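Local coordinates for ABC transporter, substrate binding protein (Polyamine) (Agrobacterium tumefaciens, PDB 4EUO) that binds gamma-aminobutyric acid (GABA) in a cleft between two lobes and probably delivers it to an ABC transporter, at residues D58-Y63 / W137-V142; S98-F103 / Q289-M294. All coordinates share one frame; numbering follows the deposited sequence.

Contact 1: D58-Y63 / W137-V142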
ATOM      1  N   ASP A  58      -4.685   9.268  -0.940  1.00  7.74           N
ATOM      2  CA  ASP A  58      -4.327   8.010  -0.316  1.00  7.77           C
ATOM      3  C   ASP A  58      -2.808   7.837  -0.547  1.00  8.67           C
ATOM      4  O   ASP A  58      -2.329   7.793  -1.688  1.00  9.20           O
ATOM      5  CB  ASP A  58      -5.132   6.893  -0.976  1.00  8.84           C
ATOM      6  CG  ASP A  58      -4.850   5.526  -0.412  1.00  8.88           C
ATOM      7  OD1 ASP A  58      -3.665   5.144  -0.366  1.00 10.05           O
ATOM      8  OD2 ASP A  58      -5.803   4.858  -0.002  1.00 10.04           O
ATOM      9  N   VAL A  59      -2.070   7.774   0.571  1.00  8.43           N
ATOM     10  CA  VAL A  59      -0.607   7.691   0.525  1.00  8.02           C
ATOM     11  C   VAL A  59      -0.123   6.506   1.341  1.00  8.50           C
ATOM     12  O   VAL A  59      -0.861   5.943   2.138  1.00  8.33           O
ATOM     13  CB  VAL A  59       0.041   9.001   1.076  1.00  9.36           C
ATOM     14  CG1 VAL A  59      -0.344  10.210   0.239  1.00  9.48           C
ATOM     15  CG2 VAL A  59      -0.308   9.217   2.548  1.00  9.65           C
ATOM     16  N   GLU A  60       1.178   6.186   1.216  1.00  7.65           N
ATOM     17  CA  GLU A  60       1.766   5.174   2.084  1.00  8.09           C
ATOM     18  C   GLU A  60       1.936   5.731   3.488  1.00  8.95           C
ATOM     19  O   GLU A  60       2.281   6.922   3.648  1.00  8.66           O
ATOM     20  CB  GLU A  60       3.101   4.710   1.491  1.00  9.09           C
ATOM     21  CG  GLU A  60       2.851   3.832   0.259  1.00  9.00           C
ATOM     22  CD  GLU A  60       3.947   3.855  -0.790  1.00 10.09           C
ATOM     23  OE1 GLU A  60       4.591   4.902  -0.999  1.00  8.85           O
ATOM     24  OE2 GLU A  60       4.099   2.825  -1.479  1.00 11.45           O
ATOM     25  N   GLY A  61       1.754   4.881   4.507  1.00  8.28           N
ATOM     26  CA  GLY A  61       1.801   5.376   5.884  1.00  8.46           C
ATOM     27  C   GLY A  61       3.127   5.960   6.323  1.00  9.82           C
ATOM     28  O   GLY A  61       3.149   6.866   7.176  1.00  9.37           O
ATOM     29  N   ASP A  62       4.244   5.468   5.787  1.00  8.21           N
ATOM     30  CA  ASP A  62       5.535   6.032   6.184  1.00  8.21           C
ATOM     31  C   ASP A  62       5.702   7.454   5.634  1.00 10.02           C
ATOM     32  O   ASP A  62       6.252   8.324   6.311  1.00 11.22           O
ATOM     33  CB  ASP A  62       6.686   5.120   5.752  1.00  9.63           C
ATOM     34  CG  ASP A  62       6.877   5.060   4.256  1.00 10.25           C
ATOM     35  OD1 ASP A  62       5.940   4.592   3.556  1.00 10.29           O
ATOM     36  OD2 ASP A  62       7.924   5.517   3.783  1.00 10.07           O
ATOM     37  N   TYR A  63       5.210   7.684   4.410  1.00  8.83           N
ATOM     38  CA  TYR A  63       5.197   9.028   3.860  1.00  8.64           C
ATOM     39  C   TYR A  63       4.288   9.921   4.727  1.00 10.04           C
ATOM     40  O   TYR A  63       4.712  11.017   5.159  1.00 10.32           O
ATOM     41  CB  TYR A  63       4.703   9.015   2.408  1.00  9.75           C
ATOM     42  CG  TYR A  63       4.435  10.408   1.889  1.00  9.37           C
ATOM     43  CD1 TYR A  63       5.454  11.169   1.324  1.00 11.37           C
ATOM     44  CD2 TYR A  63       3.159  10.977   1.984  1.00  9.62           C
ATOM     45  CE1 TYR A  63       5.207  12.459   0.844  1.00 11.39           C
ATOM     46  CE2 TYR A  63       2.904  12.264   1.507  1.00 10.65           C
ATOM     47  CZ  TYR A  63       3.929  12.990   0.944  1.00 11.76           C
ATOM     48  OH  TYR A  63       3.662  14.255   0.466  1.00 12.96           O
ATOM     49  N   TRP A 137       9.772   1.811  -6.147  1.00  9.35           N
ATOM     50  CA  TRP A 137       9.984   3.016  -5.353  1.00  9.62           C
ATOM     51  C   TRP A 137      10.408   2.749  -3.941  1.00  9.38           C
ATOM     52  O   TRP A 137      10.048   1.722  -3.355  1.00 10.55           O
ATOM     53  CB  TRP A 137       8.717   3.898  -5.388  1.00 10.12           C
ATOM     54  CG  TRP A 137       8.203   4.158  -6.776  1.00 10.91           C
ATOM     55  CD1 TRP A 137       7.010   3.755  -7.300  1.00 13.19           C
ATOM     56  CD2 TRP A 137       8.900   4.830  -7.832  1.00 11.52           C
ATOM     57  NE1 TRP A 137       6.911   4.148  -8.615  1.00 14.01           N
ATOM     58  CE2 TRP A 137       8.067   4.791  -8.974  1.00 14.88           C
ATOM     59  CE3 TRP A 137      10.146   5.463  -7.922  1.00 14.37           C
ATOM     60  CZ2 TRP A 137       8.440   5.366 -10.200  1.00 15.21           C
ATOM     61  CZ3 TRP A 137      10.527   6.019  -9.146  1.00 16.56           C
ATOM     62  CH2 TRP A 137       9.672   5.971 -10.261  1.00 16.98           C
ATOM     63  N   SER A 138      11.193   3.667  -3.371  1.00  9.49           N
ATOM     64  CA  SER A 138      11.653   3.506  -2.003  1.00  9.58           C
ATOM     65  C   SER A 138      10.487   3.491  -1.045  1.00 10.09           C
ATOM     66  O   SER A 138       9.777   4.488  -0.894  1.00 10.89           O
ATOM     67  CB  SER A 138      12.617   4.625  -1.623  1.00 10.81           C
ATOM     68  OG  SER A 138      13.156   4.345  -0.338  1.00 11.24           O
ATOM     69  N   ALA A 139      10.283   2.339  -0.385  1.00  8.83           N
ATOM     70  CA  ALA A 139       9.158   2.189   0.545  1.00  8.90           C
ATOM     71  C   ALA A 139       9.350   0.893   1.290  1.00  9.59           C
ATOM     72  O   ALA A 139       9.965  -0.035   0.748  1.00  8.96           O
ATOM     73  CB  ALA A 139       7.831   2.102  -0.240  1.00 10.85           C
ATOM     74  N   PRO A 140       8.783   0.753   2.484  1.00  8.32           N
ATOM     75  CA  PRO A 140       8.842  -0.523   3.181  1.00  8.45           C
ATOM     76  C   PRO A 140       8.428  -1.693   2.308  1.00  8.66           C
ATOM     77  O   PRO A 140       7.472  -1.598   1.522  1.00  8.32           O
ATOM     78  CB  PRO A 140       7.825  -0.360   4.322  1.00  9.84           C
ATOM     79  CG  PRO A 140       7.839   1.125   4.627  1.00  9.68           C
ATOM     80  CD  PRO A 140       8.047   1.765   3.259  1.00  8.57           C
ATOM     81  N   GLY A 141       9.200  -2.780   2.401  1.00  8.26           N
ATOM     82  CA  GLY A 141       8.826  -4.032   1.755  1.00  9.20           C
ATOM     83  C   GLY A 141       9.964  -4.815   1.135  1.00  9.09           C
ATOM     84  O   GLY A 141      10.250  -5.946   1.548  1.00  8.72           O
ATOM     85  N   VAL A 142      10.605  -4.248   0.100  1.00  8.13           N
ATOM     86  CA  VAL A 142      11.625  -5.009  -0.642  1.00  7.77           C
ATOM     87  C   VAL A 142      12.853  -5.253   0.220  1.00  9.64           C
ATOM     88  O   VAL A 142      13.387  -6.380   0.244  1.00  9.30           O
ATOM     89  CB  VAL A 142      12.007  -4.315  -1.951  1.00  9.59           C
ATOM     90  CG1 VAL A 142      13.126  -5.095  -2.615  1.00 10.30           C
ATOM     91  CG2 VAL A 142      10.818  -4.261  -2.888  1.00  8.59           C
TER
HETATM   92  O   HOH W   1       9.818   5.434   1.730  1.00  9.92           O
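Glu60 reaches across to Ala139, and two residues on, Asp62 meets Pro140. Glu60 ends strand 56-60 and occupies the N-cap position of the helix that follows. Its CG lies anti to the carbonyl carbon (chi1 -73°), and beyond CG the chain is extended. This brings OE2 4.0 Å from Ala139 CB, a plain van der Waals approach. The carboxylate is held by two tyrosines: Tyr40 OH binds OE1 and Tyr135 OH binds OE2. The same side chain touches the bound gamma-aminobutyric acid.

Asp62 lies in the first turn of helix 61-67, and its CA is 7.7 Å from that of Ala139. Its CG sits between the backbone N and the carbonyl carbon (chi1 68°). The carboxylate and the proline ring approach from opposite directions. Pro140 CD is the main point of touch, 3.5 Å from Asp62 OD1. The other oxygen, OD2, makes a salt bridge with Arg301 NE. Water 1 lies 2.8 Å from Asp62 OD2 and 2.8 Å from Ser138 O, and so bridges the two segments.

The contact is small and buried. It joins the end of strand 56-60 and the start of helix 61-67 to the loop between strand 132-135 and helix 142-149, across the ligand cleft. This is consistent with a closed, ligand-bound form. Trp297 of helix 294-299 touches both Asp62 and Pro140, while helix 301-313 supplies Arg301 and packs Trp308 on Ser138.

Contact 2: S98-F103 / Q289-M294; sequences SFYYSF and QVNADM. With ABU (gamma-amino-butanoic acid), chain E.
Strands 98-103 and 289-291 run at 116° to each other, with axes 8.9 Å apart at closest, and each pairs with strand 215-229 instead of with the other. Side chains bridge the space between them. Tyr100 has CG anti to its own N (chi1 -178°), which carries the ring out toward the second strand. Its OH comes 3.6 Å from Asn291 ND2, too loose for a bond, with ring and amide planes 42° apart. That amide nitrogen is bonded to Thr223 OG1. Water 2 makes the polar link: it is 2.7 Å from Tyr100 OH and donates to Gln289 OE1 at 2.6 Å.

The other end of the Gln289 amide passes Ser102. NE2 and Ser102 OG are 4.2 Å apart, but both bond to Asn221 OD1, and NE2 also bonds to Pro282 O. Asn221 thus ties the two side chains together.

Phe99 and Tyr101 alternate with these residues and serve the ligand. Phe99 CZ meets ABU CG edge-on at 3.6 Å, and its ring stacks with Tyr262. Tyr101 lays one face against ABU CD, which sits 3.9 Å above the ring plane and offset toward the rim. Tyr262, Thr12, Asp226 and Arg203 add hydrogen bonds to the ligand. The protein is a class D periplasmic binding protein, and Phe99 and Tyr101 line its ligand site from strand 96-107.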
ATOM      1  N   SER A  98      -6.128   4.411   5.835  1.00  9.03           N
ATOM      2  CA  SER A  98      -7.003   4.212   4.694  1.00  8.58           C
ATOM      3  C   SER A  98      -7.365   2.728   4.557  1.00 10.10           C
ATOM      4  O   SER A  98      -8.530   2.371   4.353  1.00  9.69           O
ATOM      5  CB  SER A  98      -6.306   4.699   3.422  1.00  9.18           C
ATOM      6  OG  SER A  98      -7.183   4.501   2.319  1.00 10.30           O
ATOM      7  N   PHE A  99      -6.346   1.854   4.628  1.00  8.44           N
ATOM      8  CA  PHE A  99      -6.530   0.415   4.577  1.00  8.27           C
ATOM      9  C   PHE A  99      -5.241  -0.258   4.989  1.00  9.57           C
ATOM     10  O   PHE A  99      -4.170   0.384   4.935  1.00  9.31           O
ATOM     11  CB  PHE A  99      -6.982  -0.112   3.199  1.00  8.88           C
ATOM     12  CG  PHE A  99      -6.024   0.153   2.057  1.00  8.17           C
ATOM     13  CD1 PHE A  99      -5.053  -0.784   1.705  1.00  9.52           C
ATOM     14  CD2 PHE A  99      -6.112   1.318   1.322  1.00  9.23           C
ATOM     15  CE1 PHE A  99      -4.180  -0.546   0.634  1.00  9.44           C
ATOM     16  CE2 PHE A  99      -5.247   1.563   0.256  1.00  9.25           C
ATOM     17  CZ  PHE A  99      -4.288   0.627  -0.081  1.00  9.37           C
ATOM     18  N   TYR A 100      -5.347  -1.538   5.371  1.00  8.24           N
ATOM     19  CA  TYR A 100      -4.223  -2.323   5.847  1.00  8.14           C
ATOM     20  C   TYR A 100      -3.957  -3.392   4.814  1.00  9.17           C
ATOM     21  O   TYR A 100      -4.897  -4.026   4.310  1.00  9.62           O
ATOM     22  CB  TYR A 100      -4.596  -2.866   7.229  1.00 10.15           C
ATOM     23  CG  TYR A 100      -3.550  -3.674   7.951  1.00 11.58           C
ATOM     24  CD1 TYR A 100      -2.603  -3.059   8.756  1.00 15.87           C
ATOM     25  CD2 TYR A 100      -3.584  -5.067   7.940  1.00 13.95           C
ATOM     26  CE1 TYR A 100      -1.704  -3.800   9.520  1.00 16.42           C
ATOM     27  CE2 TYR A 100      -2.669  -5.822   8.683  1.00 14.95           C
ATOM     28  CZ  TYR A 100      -1.758  -5.178   9.492  1.00 14.93           C
ATOM     29  OH  TYR A 100      -0.901  -5.908  10.288  1.00 15.14           O
ATOM     30  N   TYR A 101      -2.686  -3.600   4.447  1.00  8.38           N
ATOM     31  CA  TYR A 101      -2.387  -4.515   3.354  1.00  7.88           C
ATOM     32  C   TYR A 101      -1.133  -5.300   3.622  1.00  8.51           C
ATOM     33  O   TYR A 101      -0.397  -4.999   4.562  1.00  8.21           O
ATOM     34  CB  TYR A 101      -2.230  -3.718   2.033  1.00  9.22           C
ATOM     35  CG  TYR A 101      -1.034  -2.796   1.961  1.00  7.27           C
ATOM     36  CD1 TYR A 101       0.180  -3.235   1.441  1.00  9.34           C
ATOM     37  CD2 TYR A 101      -1.122  -1.470   2.388  1.00  8.25           C
ATOM     38  CE1 TYR A 101       1.279  -2.380   1.361  1.00  8.54           C
ATOM     39  CE2 TYR A 101      -0.027  -0.611   2.323  1.00  8.50           C
ATOM     40  CZ  TYR A 101       1.162  -1.068   1.795  1.00  8.01           C
ATOM     41  OH  TYR A 101       2.248  -0.240   1.677  1.00  9.97           O
ATOM     42  N   SER A 102      -0.834  -6.246   2.717  1.00  7.77           N
ATOM     43  CA  SER A 102       0.401  -6.989   2.779  1.00  7.93           C
ATOM     44  C   SER A 102       1.085  -7.027   1.433  1.00  8.69           C
ATOM     45  O   SER A 102       0.405  -7.034   0.401  1.00  9.45           O
ATOM     46  CB  SER A 102       0.131  -8.455   3.119  1.00  9.43           C
ATOM     47  OG  SER A 102      -0.356  -8.549   4.443  1.00  9.78           O
ATOM     48  N   PHE A 103       2.409  -7.110   1.457  1.00  7.96           N
ATOM     49  CA  PHE A 103       3.166  -7.568   0.314  1.00  7.55           C
ATOM     50  C   PHE A 103       3.181  -9.100   0.428  1.00  8.29           C
ATOM     51  O   PHE A 103       3.518  -9.638   1.491  1.00  8.59           O
ATOM     52  CB  PHE A 103       4.598  -7.062   0.315  1.00  8.96           C
ATOM     53  CG  PHE A 103       4.662  -5.600   0.012  1.00  8.20           C
ATOM     54  CD1 PHE A 103       4.543  -5.141  -1.295  1.00  9.28           C
ATOM     55  CD2 PHE A 103       4.831  -4.680   1.026  1.00  8.13           C
ATOM     56  CE1 PHE A 103       4.581  -3.764  -1.567  1.00  9.72           C
ATOM     57  CE2 PHE A 103       4.863  -3.318   0.750  1.00  9.91           C
ATOM     58  CZ  PHE A 103       4.770  -2.868  -0.552  1.00  8.89           C
ATOM     59  N   GLN A 289       3.649 -14.053   9.537  1.00 10.90           N
ATOM     60  CA  GLN A 289       3.490 -12.676   9.068  1.00 10.41           C
ATOM     61  C   GLN A 289       4.565 -11.794   9.694  1.00 13.31           C
ATOM     62  O   GLN A 289       4.972 -11.992  10.853  1.00 12.78           O
ATOM     63  CB  GLN A 289       2.097 -12.183   9.482  1.00 10.93           C
ATOM     64  CG  GLN A 289       1.724 -10.785   8.961  1.00 11.90           C
ATOM     65  CD  GLN A 289       0.294 -10.492   9.219  1.00 13.30           C
ATOM     66  OE1 GLN A 289      -0.119 -10.311  10.372  1.00 13.86           O
ATOM     67  NE2 GLN A 289      -0.514 -10.393   8.176  1.00 12.28           N
ATOM     68  N   VAL A 290       4.987 -10.778   8.935  1.00 10.37           N
ATOM     69  CA  VAL A 290       6.003  -9.796   9.356  1.00  9.90           C
ATOM     70  C   VAL A 290       5.346  -8.422   9.287  1.00 11.33           C
ATOM     71  O   VAL A 290       4.648  -8.129   8.317  1.00 12.34           O
ATOM     72  CB  VAL A 290       7.211  -9.908   8.397  1.00 12.79           C
ATOM     73  CG1 VAL A 290       8.255  -8.832   8.689  1.00 13.84           C
ATOM     74  CG2 VAL A 290       7.850 -11.296   8.480  1.00 13.42           C
ATOM     75  N   ASN A 291       5.553  -7.560  10.272  1.00 11.59           N
ATOM     76  CA  ASN A 291       4.944  -6.254  10.250  1.00 11.02           C
ATOM     77  C   ASN A 291       5.985  -5.215   9.916  1.00 11.67           C
ATOM     78  O   ASN A 291       6.909  -5.015  10.698  1.00 12.18           O
ATOM     79  CB  ASN A 291       4.297  -5.978  11.617  1.00 12.51           C
ATOM     80  CG  ASN A 291       3.320  -7.066  12.003  1.00 23.79           C
ATOM     81  OD1 ASN A 291       3.488  -7.744  13.025  1.00 27.25           O
ATOM     82  ND2 ASN A 291       2.307  -7.300  11.189  1.00 16.00           N
ATOM     83  N   ALA A 292       5.882  -4.553   8.761  1.00  9.85           N
ATOM     84  CA  ALA A 292       6.820  -3.493   8.460  1.00  9.71           C
ATOM     85  C   ALA A 292       6.606  -2.342   9.420  1.00 11.33           C
ATOM     86  O   ALA A 292       5.479  -2.081   9.876  1.00 11.91           O
ATOM     87  CB  ALA A 292       6.681  -3.022   7.012  1.00 10.81           C
ATOM     88  N   ASP A 293       7.697  -1.653   9.729  1.00  9.97           N
ATOM     89  CA  ASP A 293       7.626  -0.548  10.697  1.00  9.81           C
ATOM     90  C   ASP A 293       7.654   0.767   9.944  1.00 11.50           C
ATOM     91  O   ASP A 293       8.709   1.256   9.515  1.00 10.50           O
ATOM     92  CB  ASP A 293       8.795  -0.640  11.680  1.00 11.42           C
ATOM     93  CG  ASP A 293       8.709   0.360  12.813  1.00 13.17           C
ATOM     94  OD1 ASP A 293       8.004   1.374  12.663  1.00 11.69           O
ATOM     95  OD2 ASP A 293       9.305   0.083  13.876  1.00 14.90           O
ATOM     96  N   MET A 294       6.471   1.309   9.733  1.00 10.17           N
ATOM     97  CA  MET A 294       6.366   2.554   8.971  1.00  9.77           C
ATOM     98  C   MET A 294       6.856   3.749   9.721  1.00 11.65           C
ATOM     99  O   MET A 294       7.264   4.723   9.090  1.00 11.01           O
ATOM    100  CB  MET A 294       4.941   2.778   8.488  1.00 11.81           C
ATOM    101  CG  MET A 294       4.445   1.647   7.547  1.00 13.03           C
ATOM    102  SD  MET A 294       2.871   2.067   6.811  1.00 11.91           S
ATOM    103  CE  MET A 294       1.804   2.187   8.219  1.00 13.00           C
TER
HETATM  104  N   ABU E 404       0.236   1.596  -1.136  1.00 15.93           N
HETATM  105  CD  ABU E 404      -0.619   0.429  -1.388  1.00 11.32           C
HETATM  106  CB  ABU E 404      -1.427   0.593  -2.652  1.00 11.35           C
HETATM  107  CG  ABU E 404      -2.295  -0.604  -2.843  1.00 11.20           C
HETATM  108  C   ABU E 404      -3.070  -0.651  -4.143  1.00  9.76           C
HETATM  109  O   ABU E 404      -3.559  -1.828  -4.524  1.00  9.30           O
HETATM  110  OXT ABU E 404      -3.170   0.375  -4.953  1.00  9.40           O
HETATM  111  O   HOH W   2      -1.840  -8.371  10.846  1.00 20.75           O

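From the N terminus the segments come in the order 58-63, 98-103, 137-142 and 289-294, so the two contacts cross. Contact 1 closes a loop of 73 residues that contains the first strand of contact 2. Contact 2 closes a longer one of 185 residues, and this contains the second half of contact 1. Their centres are 10 Å apart, and they also touch directly. Asp58 OD2 is 2.7 Å from Ser98 OG, a probable hydrogen bond. Phe103 CE2 packs on Pro140 O, and Asp62 CB on Met294 O. Strands 56-60 and 96-107 bring pocket residues to the ligand, while the 137-142 loop and segment 289-294 pack against them.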